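Local coordinates for protein alpha-L-rhamnosidase (Klebsiella oxytoca, PDB 4XHC) that hydrolyses terminal alpha-L-rhamnose residues from rhamnosides as a glycoside hydrolase of family 78, binding rhamnose in its pocket, at residues A[320-325]-A[387-392]. Numbering follows the deposited sequence.
Sequences EDMATA and ERFEPE
D321 OD2, at the start of helix 322-340, whose M322 and A325 meet F389, takes two hydroxyls: T324 OG1 of that helix donates to it at 2.7 Å, and Y315 OH of helix 302-319 adds a second hydrogen bond. The T324 hydroxyl approaches from above the carboxylate, 49° out of its plane, and itself bonds to R268 NE. The other oxygen, D321 OD1, accepts a weak but fairly straight bond from T324 N (3.4 Å, 163° at the hydrogen), which identifies D321 as the helix N-cap.

Across to F389 and R388 the contact is made by M322, first in the helix, and A325, a turn further on; no hydrogen bond crosses it. F389 enters with its far end, placing CZ 3.7 Å from A325 CB and 3.9 Å from M322 SD. The sulfur lies 5.0 Å from the F389 ring centroid and 69° off the normal, an oblique Met-aromatic contact. M322 attains this position by bending at both chi2 and chi3, and M322 CE finishes 4.1 Å from R388 NH1, where the two side chains cross at about a right angle. R388 CB lies 3.9 Å above the centre of one F389 face and A325 O over the opposite face, so the ring is held between its own helix and the other segment.

L316 of helix 302-319 touches M322, A325 and R388, joining the preceding helix to the cluster. Just beyond F389, E390 leaves helical geometry, and its OE1 is held by R333 and W329 of helix 322-340. The N-terminus of one helix thus packs against the C-terminus of another, consistent with the rim of the (alpha/alpha)6 barrel, the six-hairpin glycosidase fold of GH78 rhamnosidases.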
ATOM      1  N   GLU A 320     -41.470  17.727  14.555  1.00 77.47           N
ATOM      2  CA  GLU A 320     -42.896  18.025  14.313  1.00 80.12           C
ATOM      3  C   GLU A 320     -43.318  17.718  12.870  1.00 81.16           C
ATOM      4  O   GLU A 320     -44.057  18.481  12.241  1.00 82.70           O
ATOM      5  CB  GLU A 320     -43.220  19.472  14.705  1.00 83.54           C
ATOM      6  CG  GLU A 320     -42.858  19.798  16.151  1.00 84.88           C
ATOM      7  CD  GLU A 320     -43.070  21.259  16.531  1.00 88.90           C
ATOM      8  OE1 GLU A 320     -43.372  22.092  15.646  1.00 91.74           O
ATOM      9  OE2 GLU A 320     -42.928  21.577  17.731  1.00 88.77           O
ATOM     10  N   ASP A 321     -42.861  16.565  12.379  1.00 79.59           N
ATOM     11  CA  ASP A 321     -43.071  16.129  11.002  1.00 80.45           C
ATOM     12  C   ASP A 321     -44.093  14.987  11.008  1.00 79.86           C
ATOM     13  O   ASP A 321     -43.725  13.809  11.074  1.00 77.38           O
ATOM     14  CB  ASP A 321     -41.723  15.683  10.413  1.00 80.28           C
ATOM     15  CG  ASP A 321     -41.800  15.269   8.940  1.00 81.77           C
ATOM     16  OD1 ASP A 321     -42.874  15.373   8.314  1.00 83.76           O
ATOM     17  OD2 ASP A 321     -40.756  14.829   8.408  1.00 80.58           O
ATOM     18  N   MET A 322     -45.377  15.342  10.942  1.00 81.78           N
ATOM     19  CA  MET A 322     -46.459  14.351  10.975  1.00 80.66           C
ATOM     20  C   MET A 322     -46.479  13.457   9.732  1.00 78.15           C
ATOM     21  O   MET A 322     -46.793  12.272   9.832  1.00 76.22           O
ATOM     22  CB  MET A 322     -47.819  15.035  11.153  1.00 84.81           C
ATOM     23  CG  MET A 322     -48.087  15.507  12.574  1.00 86.97           C
ATOM     24  SD  MET A 322     -48.606  14.179  13.691  1.00 90.88           S
ATOM     25  CE  MET A 322     -50.401  14.300  13.600  1.00 94.00           C
ATOM     26  N   ALA A 323     -46.124  14.015   8.574  1.00 77.62           N
ATOM     27  CA  ALA A 323     -46.091  13.255   7.316  1.00 76.94           C
ATOM     28  C   ALA A 323     -45.179  12.025   7.402  1.00 74.09           C
ATOM     29  O   ALA A 323     -45.582  10.926   7.018  1.00 74.20           O
ATOM     30  CB  ALA A 323     -45.654  14.150   6.163  1.00 77.92           C
ATOM     31  N   THR A 324     -43.962  12.219   7.916  1.00 70.76           N
ATOM     32  CA  THR A 324     -42.992  11.138   8.030  1.00 67.24           C
ATOM     33  C   THR A 324     -43.465  10.123   9.059  1.00 65.83           C
ATOM     34  O   THR A 324     -43.385   8.912   8.837  1.00 65.32           O
ATOM     35  CB  THR A 324     -41.583  11.661   8.413  1.00 65.53           C
ATOM     36  OG1 THR A 324     -41.033  12.414   7.325  1.00 66.65           O
ATOM     37  CG2 THR A 324     -40.630  10.515   8.728  1.00 62.56           C
ATOM     38  N   ALA A 325     -43.955  10.613  10.186  1.00 66.61           N
ATOM     39  CA  ALA A 325     -44.366   9.724  11.264  1.00 68.03           C
ATOM     40  C   ALA A 325     -45.548   8.864  10.840  1.00 70.19           C
ATOM     41  O   ALA A 325     -45.604   7.687  11.179  1.00 70.82           O
ATOM     42  CB  ALA A 325     -44.697  10.517  12.514  1.00 68.94           C
ATOM     43  N   GLU A 387     -52.129   6.457  19.455  1.00 74.55           N
ATOM     44  CA  GLU A 387     -53.161   7.448  19.782  1.00 78.16           C
ATOM     45  C   GLU A 387     -53.396   8.435  18.621  1.00 79.71           C
ATOM     46  O   GLU A 387     -54.529   8.838  18.381  1.00 83.57           O
ATOM     47  CB  GLU A 387     -52.828   8.194  21.096  1.00 79.96           C
ATOM     48  CG  GLU A 387     -53.499   7.616  22.358  1.00 83.15           C
ATOM     49  CD  GLU A 387     -52.732   7.871  23.669  1.00 84.03           C
ATOM     50  OE1 GLU A 387     -52.060   8.917  23.796  1.00 84.60           O
ATOM     51  OE2 GLU A 387     -52.802   7.020  24.594  1.00 83.38           O
ATOM     52  N   ARG A 388     -52.340   8.789  17.885  1.00 78.26           N
ATOM     53  CA  ARG A 388     -52.446   9.698  16.731  1.00 78.91           C
ATOM     54  C   ARG A 388     -52.826   9.015  15.419  1.00 78.26           C
ATOM     55  O   ARG A 388     -53.642   9.534  14.677  1.00 81.31           O
ATOM     56  CB  ARG A 388     -51.124  10.421  16.487  1.00 79.51           C
ATOM     57  CG  ARG A 388     -50.606  11.232  17.656  1.00 80.49           C
ATOM     58  CD  ARG A 388     -49.174  11.673  17.375  1.00 80.54           C
ATOM     59  NE  ARG A 388     -48.669  12.586  18.395  1.00 81.13           N
ATOM     60  CZ  ARG A 388     -49.031  13.862  18.519  1.00 83.62           C
ATOM     61  NH1 ARG A 388     -49.917  14.409  17.684  1.00 85.64           N
ATOM     62  NH2 ARG A 388     -48.505  14.595  19.492  1.00 83.61           N
ATOM     63  N   PHE A 389     -52.213   7.875  15.114  1.00 76.02           N
ATOM     64  CA  PHE A 389     -52.339   7.262  13.785  1.00 74.79           C
ATOM     65  C   PHE A 389     -53.208   6.003  13.709  1.00 75.58           C
ATOM     66  O   PHE A 389     -53.565   5.580  12.610  1.00 75.59           O
ATOM     67  CB  PHE A 389     -50.950   6.943  13.241  1.00 72.29           C
ATOM     68  CG  PHE A 389     -50.004   8.108  13.287  1.00 70.72           C
ATOM     69  CD1 PHE A 389     -50.299   9.281  12.610  1.00 72.34           C
ATOM     70  CD2 PHE A 389     -48.821   8.028  13.999  1.00 67.82           C
ATOM     71  CE1 PHE A 389     -49.429  10.355  12.647  1.00 71.98           C
ATOM     72  CE2 PHE A 389     -47.946   9.099  14.040  1.00 67.59           C
ATOM     73  CZ  PHE A 389     -48.249  10.265  13.363  1.00 70.00           C
ATOM     74  N   GLU A 390     -53.553   5.414  14.856  1.00 75.65           N
ATOM     75  CA  GLU A 390     -54.384   4.200  14.899  1.00 76.32           C
ATOM     76  C   GLU A 390     -55.024   4.021  16.295  1.00 76.83           C
ATOM     77  O   GLU A 390     -54.658   3.107  17.034  1.00 75.29           O
ATOM     78  CB  GLU A 390     -53.539   2.974  14.503  1.00 73.43           C
ATOM     79  CG  GLU A 390     -54.345   1.764  14.030  1.00 74.78           C
ATOM     80  CD  GLU A 390     -53.477   0.636  13.487  1.00 73.35           C
ATOM     81  OE1 GLU A 390     -52.357   0.903  13.019  1.00 73.25           O
ATOM     82  OE2 GLU A 390     -53.898  -0.534  13.528  1.00 73.65           O
ATOM     83  N   PRO A 391     -55.985   4.899  16.659  1.00 78.32           N
ATOM     84  CA  PRO A 391     -56.517   4.972  18.035  1.00 78.39           C
ATOM     85  C   PRO A 391     -57.068   3.653  18.562  1.00 79.21           C
ATOM     86  O   PRO A 391     -56.947   3.361  19.753  1.00 77.00           O
ATOM     87  CB  PRO A 391     -57.648   5.994  17.929  1.00 81.03           C
ATOM     88  CG  PRO A 391     -57.369   6.770  16.696  1.00 81.80           C
ATOM     89  CD  PRO A 391     -56.668   5.837  15.756  1.00 80.06           C
ATOM     90  N   GLU A 392     -57.661   2.869  17.667  1.00 82.43           N
ATOM     91  CA  GLU A 392     -58.310   1.611  18.035  1.00 85.28           C
ATOM     92  C   GLU A 392     -57.333   0.562  18.583  1.00 82.03           C
ATOM     93  O   GLU A 392     -57.672  -0.250  19.445  1.00 81.12           O
ATOM     94  CB  GLU A 392     -59.078   1.069  16.820  1.00 88.11           C
ATOM     95  CG  GLU A 392     -60.250   0.152  17.171  1.00 92.01           C
ATOM     96  CD  GLU A 392     -61.283   0.869  18.020  1.00 95.23           C
ATOM     97  OE1 GLU A 392     -62.195   1.475  17.417  1.00 97.86           O
ATOM     98  OE2 GLU A 392     -61.163   0.858  19.276  1.00 94.51           O
TER